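Serine protease (Arthrobacter nicotinovorans, PDB 3WY8) probably cleaves peptide bonds as a secreted trypsin-like serine protease with keratinolytic activity, this chain being its protease domain. Local coordinates at residues P203-G206 with T207-S211. Sequence-based numbering, arbitrary orientation.
Sequences PYWG and TVIQS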
loop_
_atom_site.group_PDB
_atom_site.type_symbol
_atom_site.label_atom_id
_atom_site.label_comp_id
_atom_site.label_asym_id
_atom_site.label_seq_id
_atom_site.Cartn_x
_atom_site.Cartn_y
_atom_site.Cartn_z
ATOM N N PRO A 203 7.866 -0.641 -5.866
ATOM C CA PRO A 203 8.722 0.432 -6.375
ATOM C C PRO A 203 9.757 0.914 -5.358
ATOM O O PRO A 203 9.557 0.799 -4.141
ATOM C CB PRO A 203 7.730 1.560 -6.668
ATOM C CG PRO A 203 6.618 1.320 -5.723
ATOM C CD PRO A 203 6.486 -0.176 -5.647
ATOM N N TYR A 204 10.857 1.451 -5.873
ATOM C CA TYR A 204 11.866 2.060 -5.030
ATOM C C TYR A 204 11.322 3.366 -4.460
ATOM O O TYR A 204 10.825 4.217 -5.201
ATOM C CB TYR A 204 13.144 2.330 -5.828
ATOM C CG TYR A 204 14.203 2.995 -4.989
ATOM C CD1 TYR A 204 14.954 2.257 -4.075
ATOM C CD2 TYR A 204 14.433 4.369 -5.085
ATOM C CE1 TYR A 204 15.917 2.865 -3.284
ATOM C CE2 TYR A 204 15.399 4.989 -4.298
ATOM C CZ TYR A 204 16.135 4.230 -3.403
ATOM O OH TYR A 204 17.094 4.839 -2.629
ATOM N N TRP A 205 11.400 3.516 -3.143
ATOM C CA TRP A 205 10.929 4.736 -2.502
ATOM C C TRP A 205 12.014 5.809 -2.513
ATOM O O TRP A 205 12.836 5.904 -1.595
ATOM C CB TRP A 205 10.391 4.446 -1.099
ATOM C CG TRP A 205 8.926 4.093 -1.111
ATOM C CD1 TRP A 205 8.200 3.616 -2.171
ATOM C CD2 TRP A 205 8.015 4.192 -0.015
ATOM N NE1 TRP A 205 6.895 3.421 -1.801
ATOM C CE2 TRP A 205 6.754 3.761 -0.480
ATOM C CE3 TRP A 205 8.142 4.599 1.320
ATOM C CZ2 TRP A 205 5.621 3.731 0.344
ATOM C CZ3 TRP A 205 7.014 4.571 2.139
ATOM C CH2 TRP A 205 5.772 4.143 1.647
ATOM N N GLY A 206 12.004 6.603 -3.583
ATOM C CA GLY A 206 13.009 7.632 -3.799
ATOM C C GLY A 206 12.464 9.036 -3.656
ATOM O O GLY A 206 11.458 9.254 -2.994
ATOM N N THR A 207 13.139 9.994 -4.286
ATOM C CA THR A 207 12.804 11.407 -4.107
ATOM C C THR A 207 11.432 11.799 -4.662
ATOM O O THR A 207 10.772 12.668 -4.098
ATOM C CB THR A 207 13.883 12.326 -4.715
ATOM O OG1 THR A 207 14.174 11.894 -6.051
ATOM C CG2 THR A 207 15.155 12.282 -3.869
ATOM N N VAL A 208 11.018 11.173 -5.762
ATOM C CA VAL A 208 9.720 11.486 -6.377
ATOM C C VAL A 208 8.576 11.068 -5.445
ATOM O O VAL A 208 7.679 11.862 -5.144
ATOM C CB VAL A 208 9.576 10.836 -7.776
ATOM C CG1 VAL A 208 8.170 11.034 -8.334
ATOM C CG2 VAL A 208 10.624 11.411 -8.748
ATOM N N ILE A 209 8.635 9.826 -4.968
ATOM C CA ILE A 209 7.626 9.316 -4.044
ATOM C C ILE A 209 7.682 10.071 -2.701
ATOM O O ILE A 209 6.641 10.369 -2.105
ATOM C CB ILE A 209 7.734 7.772 -3.904
ATOM C CG1 ILE A 209 7.334 7.118 -5.236
ATOM C CG2 ILE A 209 6.874 7.259 -2.751
ATOM C CD1 ILE A 209 7.631 5.609 -5.354
ATOM N N GLN A 210 8.892 10.410 -2.256
ATOM C CA GLN A 210 9.074 11.218 -1.049
ATOM C C GLN A 210 8.358 12.564 -1.158
ATOM O O GLN A 210 7.695 12.996 -0.217
ATOM C CB GLN A 210 10.558 11.445 -0.766
ATOM C CG GLN A 210 10.825 12.225 0.511
ATOM C CD GLN A 210 12.299 12.402 0.784
ATOM O OE1 GLN A 210 13.105 12.504 -0.138
ATOM N NE2 GLN A 210 12.662 12.436 2.061
ATOM N N SER A 211 8.500 13.222 -2.306
ATOM C CA SER A 211 7.836 14.508 -2.540
ATOM C C SER A 211 6.310 14.395 -2.477
ATOM O O SER A 211 5.633 15.291 -1.955
ATOM C CB SER A 211 8.284 15.112 -3.872
ATOM O OG SER A 211 9.619 15.583 -3.779
HETATM O O HOH W 1 10.838 7.765 -6.234
#
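Ile209 folds back from the first turn of the C-terminal helix onto Trp205, at the point where the loop after strand 199-202 runs into the helix that closes the chymotrypsin-like fold. Ile209 CG2 makes a CH-pi contact over one face of the Trp205 indole, 3.9 Å from the centroid of the five-membered ring and only 9° off the normal, and the two side chains cross at about a right angle. The other branch runs farther toward the loop: with CG1 anti to the carbonyl carbon (chi1 -68°), Ile209 CD1 comes within 3.8 Å of Trp205 CD1 and 3.5 Å of Tyr204 O. The indole is fixed further by a hydrogen bond from NE1 to Thr93 OG1 and by the ring of Phe117, nearly parallel to it.

Gly206, the N-cap residue, starts the helix through its backbone. Gly206 O accepts the first i to i+4 hydrogen bond of the helix from Gln210 N at 2.9 Å, and Gln210 CB lies close beside the same oxygen. The amide of Ile209, in the first turn, donates to a water 3.3 Å from its N, and that water also takes a weak hydrogen bond from Gly206 N at 3.1 Å.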